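Local atomic coordinates of CELL WALL surface anchor family protein (Streptococcus pneumoniae, PDB entry 2Y1V), a protein that serves as the major pilin of the pneumococcal pilus, the repeating subunit that probably polymerises into the shaft of the fibre. Residues A[9-14]-A[51-56]; A[112-117]-A[135-140]; A[305-310]-A[388-393]. One frame throughout, in Å; residues are numbered along the deposited sequence.

Interaction 1. Residues A[9-14]-A[51-56]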
loop_
_atom_site.group_PDB
_atom_site.type_symbol
_atom_site.label_atom_id
_atom_site.label_comp_id
_atom_site.label_asym_id
_atom_site.label_seq_id
_atom_site.Cartn_x
_atom_site.Cartn_y
_atom_site.Cartn_z
ATOM N N VAL A 9 44.584 18.049 0.160
ATOM C CA VAL A 9 44.078 17.192 1.217
ATOM C C VAL A 9 43.111 16.189 0.602
ATOM O O VAL A 9 42.224 16.553 -0.165
ATOM C CB VAL A 9 43.349 18.022 2.292
ATOM C CG1 VAL A 9 42.674 17.126 3.296
ATOM C CG2 VAL A 9 44.318 18.995 2.973
ATOM N N THR A 10 43.279 14.914 0.912
ATOM C CA THR A 10 42.363 13.929 0.378
ATOM C C THR A 10 41.601 13.263 1.506
ATOM O O THR A 10 42.189 12.782 2.482
ATOM C CB THR A 10 43.077 12.886 -0.506
ATOM O OG1 THR A 10 43.714 13.550 -1.608
ATOM C CG2 THR A 10 42.087 11.886 -1.047
ATOM N N VAL A 11 40.279 13.264 1.384
ATOM C CA VAL A 11 39.431 12.648 2.396
ATOM C C VAL A 11 39.071 11.236 1.963
ATOM O O VAL A 11 38.532 11.034 0.884
ATOM C CB VAL A 11 38.147 13.439 2.591
ATOM C CG1 VAL A 11 37.337 12.834 3.718
ATOM C CG2 VAL A 11 38.469 14.888 2.878
ATOM N N HIS A 12 39.406 10.257 2.790
ATOM C CA HIS A 12 39.001 8.896 2.522
ATOM C C HIS A 12 37.940 8.594 3.541
ATOM O O HIS A 12 38.137 8.769 4.740
ATOM C CB HIS A 12 40.178 7.926 2.641
ATOM C CG HIS A 12 41.377 8.333 1.841
ATOM N ND1 HIS A 12 41.693 7.761 0.625
ATOM C CD2 HIS A 12 42.332 9.263 2.080
ATOM C CE1 HIS A 12 42.796 8.316 0.153
ATOM N NE2 HIS A 12 43.202 9.232 1.016
ATOM N N LYS A 13 36.791 8.173 3.060
ATOM C CA LYS A 13 35.686 7.922 3.930
ATOM C C LYS A 13 35.727 6.442 4.225
ATOM O O LYS A 13 35.633 5.617 3.319
ATOM C CB LYS A 13 34.402 8.290 3.219
ATOM C CG LYS A 13 33.420 8.980 4.093
ATOM C CD LYS A 13 33.092 8.129 5.252
ATOM C CE LYS A 13 32.342 8.927 6.257
ATOM N NZ LYS A 13 31.879 8.000 7.273
ATOM N N LEU A 14 35.903 6.106 5.492
ATOM C CA LEU A 14 35.989 4.718 5.882
ATOM C C LEU A 14 34.681 4.211 6.479
ATOM O O LEU A 14 34.033 4.899 7.266
ATOM C CB LEU A 14 37.140 4.532 6.875
ATOM C CG LEU A 14 38.524 4.166 6.320
ATOM C CD1 LEU A 14 38.779 4.741 4.929
ATOM C CD2 LEU A 14 39.633 4.554 7.306
ATOM N N VAL A 51 30.219 10.025 -0.710
ATOM C CA VAL A 51 29.985 10.768 0.519
ATOM C C VAL A 51 30.437 12.206 0.280
ATOM O O VAL A 51 31.522 12.426 -0.247
ATOM C CB VAL A 51 30.737 10.113 1.707
ATOM C CG1 VAL A 51 30.721 10.982 2.941
ATOM C CG2 VAL A 51 30.144 8.743 2.009
HETATM N N MSE A 52 29.595 13.180 0.646
HETATM C CA MSE A 52 29.908 14.604 0.429
HETATM C C MSE A 52 30.629 15.261 1.602
HETATM O O MSE A 52 30.195 15.156 2.765
HETATM C CB MSE A 52 28.641 15.413 0.131
HETATM C CG MSE A 52 28.907 16.916 -0.043
HETATM SE SE MSE A 52 29.636 17.326 -1.825
HETATM C CE MSE A 52 27.939 17.600 -2.782
ATOM N N PHE A 53 31.706 15.972 1.279
ATOM C CA PHE A 53 32.521 16.663 2.274
ATOM C C PHE A 53 32.675 18.135 1.936
ATOM O O PHE A 53 32.902 18.507 0.774
ATOM C CB PHE A 53 33.885 15.978 2.428
ATOM C CG PHE A 53 33.863 14.800 3.368
ATOM C CD1 PHE A 53 33.983 14.983 4.757
ATOM C CD2 PHE A 53 33.689 13.522 2.874
ATOM C CE1 PHE A 53 33.952 13.902 5.629
ATOM C CE2 PHE A 53 33.651 12.440 3.712
ATOM C CZ PHE A 53 33.774 12.623 5.112
ATOM N N VAL A 54 32.525 18.981 2.947
ATOM C CA VAL A 54 32.566 20.416 2.729
ATOM C C VAL A 54 33.432 21.056 3.782
ATOM O O VAL A 54 33.482 20.600 4.926
ATOM C CB VAL A 54 31.153 21.065 2.704
ATOM C CG1 VAL A 54 30.556 21.062 4.055
ATOM C CG2 VAL A 54 31.230 22.498 2.207
ATOM N N TRP A 55 34.124 22.112 3.377
ATOM C CA TRP A 55 35.077 22.775 4.243
ATOM C C TRP A 55 34.487 23.983 4.946
ATOM O O TRP A 55 33.694 24.741 4.381
ATOM C CB TRP A 55 36.278 23.234 3.442
ATOM C CG TRP A 55 37.205 22.161 3.030
ATOM C CD1 TRP A 55 36.959 21.164 2.141
ATOM C CD2 TRP A 55 38.560 21.996 3.460
ATOM N NE1 TRP A 55 38.077 20.386 1.989
ATOM C CE2 TRP A 55 39.073 20.872 2.796
ATOM C CE3 TRP A 55 39.391 22.696 4.340
ATOM C CZ2 TRP A 55 40.378 20.421 2.994
ATOM C CZ3 TRP A 55 40.682 22.258 4.523
ATOM C CH2 TRP A 55 41.161 21.130 3.868
ATOM N N THR A 56 34.951 24.171 6.173
ATOM C CA THR A 56 34.475 25.187 7.080
ATOM C C THR A 56 35.686 25.864 7.713
ATOM O O THR A 56 36.789 25.320 7.695
ATOM C CB THR A 56 33.649 24.474 8.171
ATOM O OG1 THR A 56 32.267 24.436 7.774
ATOM C CG2 THR A 56 33.800 25.127 9.512
#

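Interaction 2. Residues A[112-117]-A[135-140]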
loop_
_atom_site.group_PDB
_atom_site.type_symbol
_atom_site.label_atom_id
_atom_site.label_comp_id
_atom_site.label_asym_id
_atom_site.label_seq_id
_atom_site.Cartn_x
_atom_site.Cartn_y
_atom_site.Cartn_z
ATOM N N LYS A 112 37.614 23.042 9.417
ATOM C CA LYS A 112 36.843 21.842 9.601
ATOM C C LYS A 112 36.299 21.327 8.266
ATOM O O LYS A 112 35.954 22.118 7.380
ATOM C CB LYS A 112 35.708 22.113 10.577
ATOM C CG LYS A 112 36.202 22.645 11.914
ATOM C CD LYS A 112 35.078 22.850 12.857
ATOM C CE LYS A 112 35.626 23.131 14.257
ATOM N NZ LYS A 112 34.529 23.513 15.166
ATOM N N ILE A 113 36.250 20.005 8.131
ATOM C CA ILE A 113 35.531 19.387 7.044
ATOM C C ILE A 113 34.385 18.535 7.589
ATOM O O ILE A 113 34.588 17.638 8.421
ATOM C CB ILE A 113 36.437 18.531 6.138
ATOM C CG1 ILE A 113 37.825 19.160 6.018
ATOM C CG2 ILE A 113 35.798 18.380 4.763
ATOM C CD1 ILE A 113 38.872 18.223 5.481
ATOM N N TYR A 114 33.184 18.807 7.099
ATOM C CA TYR A 114 31.998 18.086 7.536
ATOM C C TYR A 114 31.497 17.096 6.500
ATOM O O TYR A 114 31.711 17.265 5.293
ATOM C CB TYR A 114 30.870 19.065 7.834
ATOM C CG TYR A 114 31.066 19.821 9.116
ATOM C CD1 TYR A 114 31.908 20.923 9.168
ATOM C CD2 TYR A 114 30.400 19.440 10.279
ATOM C CE1 TYR A 114 32.093 21.611 10.334
ATOM C CE2 TYR A 114 30.578 20.129 11.449
ATOM C CZ TYR A 114 31.434 21.211 11.473
ATOM O OH TYR A 114 31.621 21.912 12.641
ATOM N N GLU A 115 30.827 16.054 6.991
ATOM C CA GLU A 115 30.104 15.145 6.128
ATOM C C GLU A 115 28.686 15.684 6.029
ATOM O O GLU A 115 28.068 16.052 7.045
ATOM C CB GLU A 115 30.102 13.728 6.695
ATOM C CG GLU A 115 29.417 12.687 5.792
ATOM C CD GLU A 115 29.454 11.270 6.368
ATOM O OE1 GLU A 115 30.446 10.901 7.041
ATOM O OE2 GLU A 115 28.482 10.521 6.142
ATOM N N ILE A 116 28.167 15.750 4.807
ATOM C CA ILE A 116 26.792 16.208 4.632
ATOM C C ILE A 116 25.896 15.112 4.092
ATOM O O ILE A 116 25.731 14.949 2.873
ATOM C CB ILE A 116 26.725 17.502 3.815
ATOM C CG1 ILE A 116 27.591 18.552 4.517
ATOM C CG2 ILE A 116 25.287 17.983 3.714
ATOM C CD1 ILE A 116 27.759 19.831 3.746
ATOM N N HIS A 117 25.347 14.350 5.039
ATOM C CA HIS A 117 24.551 13.159 4.765
ATOM C C HIS A 117 23.484 13.498 3.752
ATOM O O HIS A 117 23.152 12.710 2.887
ATOM C CB HIS A 117 23.860 12.692 6.042
ATOM C CG HIS A 117 24.769 12.032 7.031
ATOM N ND1 HIS A 117 25.214 12.666 8.171
ATOM C CD2 HIS A 117 25.296 10.784 7.069
ATOM C CE1 HIS A 117 25.994 11.846 8.858
ATOM N NE2 HIS A 117 26.052 10.695 8.217
ATOM N N ALA A 135 35.398 10.829 14.045
ATOM C CA ALA A 135 36.357 11.777 13.498
ATOM C C ALA A 135 35.739 12.635 12.385
ATOM O O ALA A 135 36.403 12.975 11.411
ATOM C CB ALA A 135 37.605 11.058 13.004
ATOM N N VAL A 136 34.456 12.948 12.545
ATOM C CA VAL A 136 33.760 13.937 11.726
ATOM C C VAL A 136 33.141 14.891 12.739
ATOM O O VAL A 136 32.522 14.444 13.693
ATOM C CB VAL A 136 32.610 13.314 10.865
ATOM C CG1 VAL A 136 31.861 14.386 10.110
ATOM C CG2 VAL A 136 33.136 12.275 9.903
ATOM N N PRO A 137 33.322 16.207 12.550
ATOM C CA PRO A 137 34.071 16.797 11.447
ATOM C C PRO A 137 35.579 16.641 11.608
ATOM O O PRO A 137 36.103 16.611 12.726
ATOM C CB PRO A 137 33.712 18.277 11.538
ATOM C CG PRO A 137 33.467 18.505 13.005
ATOM C CD PRO A 137 32.789 17.231 13.475
ATOM N N ILE A 138 36.267 16.554 10.476
ATOM C CA ILE A 138 37.706 16.512 10.465
ATOM C C ILE A 138 38.258 17.884 10.851
ATOM O O ILE A 138 37.869 18.904 10.272
ATOM C CB ILE A 138 38.213 16.161 9.066
ATOM C CG1 ILE A 138 37.681 14.797 8.635
ATOM C CG2 ILE A 138 39.738 16.218 9.012
ATOM C CD1 ILE A 138 38.159 14.383 7.278
ATOM N N GLU A 139 39.160 17.904 11.829
ATOM C CA GLU A 139 39.830 19.135 12.209
ATOM C C GLU A 139 41.258 19.082 11.702
ATOM O O GLU A 139 42.060 18.296 12.181
ATOM C CB GLU A 139 39.810 19.320 13.724
ATOM C CG GLU A 139 38.410 19.309 14.319
ATOM C CD GLU A 139 38.411 19.053 15.815
ATOM O OE1 GLU A 139 39.502 18.808 16.379
ATOM O OE2 GLU A 139 37.316 19.088 16.424
ATOM N N ILE A 140 41.562 19.901 10.707
ATOM C CA ILE A 140 42.897 19.945 10.140
ATOM C C ILE A 140 43.402 21.380 10.093
ATOM O O ILE A 140 42.768 22.255 9.481
ATOM C CB ILE A 140 42.923 19.401 8.702
ATOM C CG1 ILE A 140 41.976 20.200 7.823
ATOM C CG2 ILE A 140 42.537 17.937 8.666
ATOM C CD1 ILE A 140 42.081 19.822 6.361
#

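Interaction 3. Residues A[305-310]-A[388-393]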
loop_
_atom_site.group_PDB
_atom_site.type_symbol
_atom_site.label_atom_id
_atom_site.label_comp_id
_atom_site.label_asym_id
_atom_site.label_seq_id
_atom_site.Cartn_x
_atom_site.Cartn_y
_atom_site.Cartn_z
ATOM N N THR A 305 3.595 5.125 -2.547
ATOM C CA THR A 305 3.136 3.766 -2.798
ATOM C C THR A 305 2.259 3.721 -4.032
ATOM O O THR A 305 1.666 4.725 -4.390
ATOM C CB THR A 305 2.345 3.240 -1.587
ATOM O OG1 THR A 305 2.357 1.805 -1.576
ATOM C CG2 THR A 305 0.921 3.772 -1.604
ATOM N N PRO A 306 2.187 2.561 -4.702
ATOM C CA PRO A 306 1.376 2.505 -5.913
ATOM C C PRO A 306 -0.108 2.751 -5.673
ATOM O O PRO A 306 -0.619 2.499 -4.576
ATOM C CB PRO A 306 1.583 1.084 -6.433
ATOM C CG PRO A 306 2.566 0.421 -5.531
ATOM C CD PRO A 306 3.100 1.411 -4.565
ATOM N N LYS A 307 -0.788 3.244 -6.704
ATOM C CA LYS A 307 -2.227 3.422 -6.668
ATOM C C LYS A 307 -2.883 2.392 -7.591
ATOM O O LYS A 307 -2.745 2.468 -8.811
ATOM C CB LYS A 307 -2.611 4.832 -7.136
ATOM C CG LYS A 307 -2.348 5.961 -6.144
ATOM C CD LYS A 307 -0.879 6.322 -6.021
ATOM C CE LYS A 307 -0.584 6.922 -4.641
ATOM N NZ LYS A 307 0.780 7.508 -4.523
ATOM N N PRO A 308 -3.637 1.456 -7.017
ATOM C CA PRO A 308 -4.346 0.500 -7.845
ATOM C C PRO A 308 -5.271 1.200 -8.823
ATOM O O PRO A 308 -5.757 2.289 -8.552
ATOM C CB PRO A 308 -5.191 -0.288 -6.841
ATOM C CG PRO A 308 -4.589 -0.011 -5.513
ATOM C CD PRO A 308 -4.024 1.363 -5.603
ATOM N N ASN A 309 -5.522 0.559 -9.947
ATOM C CA ASN A 309 -6.474 1.075 -10.902
ATOM C C ASN A 309 -7.069 -0.057 -11.727
ATOM O O ASN A 309 -6.553 -1.165 -11.727
ATOM C CB ASN A 309 -5.830 2.122 -11.812
ATOM C CG ASN A 309 -6.853 2.889 -12.592
ATOM O OD1 ASN A 309 -8.041 2.695 -12.378
ATOM N ND2 ASN A 309 -6.412 3.758 -13.508
ATOM N N LYS A 310 -8.163 0.234 -12.420
ATOM C CA LYS A 310 -8.819 -0.753 -13.274
ATOM C C LYS A 310 -8.436 -0.528 -14.732
ATOM O O LYS A 310 -7.965 0.551 -15.089
ATOM C CB LYS A 310 -10.336 -0.677 -13.090
ATOM C CG LYS A 310 -10.783 -0.924 -11.645
ATOM C CD LYS A 310 -12.305 -0.841 -11.478
ATOM C CE LYS A 310 -12.702 -1.465 -10.166
ATOM N NZ LYS A 310 -14.138 -1.335 -9.796
ATOM N N GLN A 388 1.622 8.610 -9.288
ATOM C CA GLN A 388 0.670 9.731 -9.380
ATOM C C GLN A 388 -0.743 9.299 -9.034
ATOM O O GLN A 388 -1.123 8.138 -9.274
ATOM C CB GLN A 388 0.638 10.297 -10.801
ATOM C CG GLN A 388 1.994 10.675 -11.373
ATOM C CD GLN A 388 2.654 11.794 -10.601
ATOM O OE1 GLN A 388 3.598 11.563 -9.847
ATOM N NE2 GLN A 388 2.150 13.018 -10.770
ATOM N N GLU A 389 -1.523 10.232 -8.480
ATOM C CA GLU A 389 -2.921 9.953 -8.172
ATOM C C GLU A 389 -3.723 9.582 -9.428
ATOM O O GLU A 389 -3.451 10.072 -10.529
ATOM C CB GLU A 389 -3.570 11.089 -7.352
ATOM C CG GLU A 389 -4.401 12.149 -8.096
ATOM C CD GLU A 389 -5.011 13.192 -7.122
ATOM O OE1 GLU A 389 -4.256 14.023 -6.558
ATOM O OE2 GLU A 389 -6.252 13.181 -6.912
ATOM N N ILE A 390 -4.689 8.688 -9.252
ATOM C CA ILE A 390 -5.455 8.119 -10.353
ATOM C C ILE A 390 -6.554 9.049 -10.773
ATOM O O ILE A 390 -7.416 9.385 -9.977
ATOM C CB ILE A 390 -6.110 6.778 -9.961
ATOM C CG1 ILE A 390 -5.027 5.752 -9.618
ATOM C CG2 ILE A 390 -7.033 6.264 -11.082
ATOM C CD1 ILE A 390 -4.029 5.521 -10.763
ATOM N N THR A 391 -6.556 9.442 -12.041
ATOM C CA THR A 391 -7.644 10.272 -12.523
ATOM C C THR A 391 -8.584 9.531 -13.461
ATOM O O THR A 391 -9.721 9.957 -13.649
ATOM C CB THR A 391 -7.143 11.562 -13.201
ATOM O OG1 THR A 391 -6.304 11.239 -14.326
ATOM C CG2 THR A 391 -6.384 12.418 -12.183
ATOM N N THR A 392 -8.120 8.429 -14.046
ATOM C CA THR A 392 -8.938 7.714 -15.019
ATOM C C THR A 392 -8.640 6.223 -15.167
ATOM O O THR A 392 -7.515 5.767 -14.980
ATOM C CB THR A 392 -8.861 8.370 -16.416
ATOM O OG1 THR A 392 -8.932 7.348 -17.426
ATOM C CG2 THR A 392 -7.555 9.140 -16.583
ATOM N N ALA A 393 -9.675 5.476 -15.530
ATOM C CA ALA A 393 -9.549 4.064 -15.789
ATOM C C ALA A 393 -8.595 3.834 -16.955
ATOM O O ALA A 393 -8.652 4.539 -17.971
ATOM C CB ALA A 393 -10.900 3.492 -16.108
#

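Interaction 1. Residues A[9-14]-A[51-56]
Val9, Val11 and Lys13 face Trp55, Phe53 and Val51 from two backbones whose end-to-end directions lie 146° apart, with 8.0 Å between Val11 CA and Phe53 CA and no hydrogen bond between them. At that spacing the side chains do all the touching. Val11 CG1, anti to the backbone N (chi1 -176°), drops onto the centre of one face of the Phe53 ring; this CH-pi contact runs 3.7 Å from CG1 to the ring centroid, 9° off the normal. The same ring meets Lys13 at its rim, in plane, where Lys13 CG lies 3.5 Å from Phe53 CE2. Lys13 CG also rests on Val51 CG1 at 3.6 Å, so one methylene of the lysine touches both the valine and the ring edge. Beyond it, Lys13 NZ is covalently joined to Asn156 CG, the intramolecular isopeptide bond of this first domain. At the other end Val9 CB abuts the benzo edge of the Trp55 indole, 3.9 Å from CZ2. Strand 8-16, bonded to strands 99-102 and 149-167, and strand 52-57 belong to different sheets; their apposed faces form a sandwich core, which Pro154 of strand 149-167 and Ile138 and Ile140 of strand 138-142 help to fill.

Interaction 2. Residues A[112-117]-A[135-140]
Ile113 and Ile138 form the antiparallel hydrogen-bonded pair at the centre of this contact, each giving its N-H to the other's carbonyl: Ile113 N to Ile138 O and Ile138 N to Ile113 O are both 2.9 Å. The first bond is the straighter, 160° at the hydrogen against 141°. Lys112 CA adds a CA-H...O contact to Ile138 O at 3.2 Å. On the buried face, Ile113 CD1 touches Ile140 CD1 at 3.7 Å and, more loosely, Ile138 CG2 at 4.2 Å. With CG1 of Ile113 anti to the carbonyl carbon and the chain beyond it nearly extended (chi2 164°), CD1 reaches both isoleucines. On the other face Pro137 lies alongside Tyr114, pointing the same way, and sets CB over the middle of the ring, 3.6 Å from the centroid in a CH-pi contact. The peptide bond before Pro137 is cis, a bend at the point where the chain enters strand 138-142. Just before it, Val136 CG1 meets Glu115 CB at 3.9 Å, the two side chains crossing nearly at right angles.

In the second shell, Asn60 OD1 accepts hydrogen bonds from both Tyr114 OH and Lys112 NZ, tying down the polar ends on that face. Glu115 packs on Lys13, and its OE1 comes close to Asn156 OD1, a polar approach whose nature is not decided; the placement is consistent with the acidic residue that accompanies isopeptide bonds in related pilins. Strand 138-142 is the edge of an antiparallel four-stranded sheet; strand 109-115 lies between it and strand 52-57, while Ile138 and Ile140 touch Val11 and Val9 of strand 8-16 in the facing sheet.

Interaction 3. Residues A[305-310]-A[388-393]
Two irregular segments meet here: 305-310, in the connection leading from strand 288-297 into strand 317-325, and the turn 388-393, which links strands 384-387 and 395-402 of a Cna-B-like domain. They run nearly parallel, 12° apart, yet form no beta ladder. Their one direct hydrogen bond comes from a side chain: Asn309 ND2 donates to Thr392 O at 2.7 Å, with 151° at the hydrogen. The acceptor lies close to the amide plane of Asn309, while the donor is tilted from the carbonyl plane of Thr392. Asn309 CG stands anti to the backbone N (chi1 -167°), which sends the amide across to the turn, and ND2 is also bonded to Glu395 O, so two carbonyls fix the rotation of the amide.

Ile390 packs alongside it. Its CG2 lies 3.5 Å from Asn309 ND2, while its CG1 is 3.6 Å from Lys307 CB and 3.7 Å from Pro308 O. The lysine chain, bent at chi2, passes Gln388 O with CD at 3.7 Å and ends where NZ bonds both Thr305 O, at 2.9 Å, and Tyr387 O, bridging the incoming connection to the end of strand 384-387.

Lys310 extends away, its NZ in a salt bridge with Glu217 and its side chain about 4 Å from a bound nickel ion. Backbone bonds of Asn309 with Tyr373 and Lys310 with Gly394 continue the attachment, Ile396 of strand 395-402 touches Asn309 and Ile390, and Thr305, Lys307 and Pro308 rest against strand 208-214, probably where two domains of the pilin meet.

How the interactions relate
Interactions 1 and 2 are two parts of one domain, their centres 7 Å apart. Strands 52-57 and 109-115 are neighbours in the same sheet, with Val54 O and Tyr114 N 2.8 Å apart in a probable hydrogen bond, and Trp55 packs against Ile140 between the two contacts. They converge on the isopeptide bond: interaction 1 carries its lysine, Lys13, and interaction 2 brings Glu115 beside it. Interaction 3 is separate, its centre about 43 Å from that of interaction 1 and about 44 Å from that of interaction 2, with nearest atoms about 26 and 22 Å away. It lies nearer the middle of the elongated chain, close to a bound nickel ion, and probably joins two other domains.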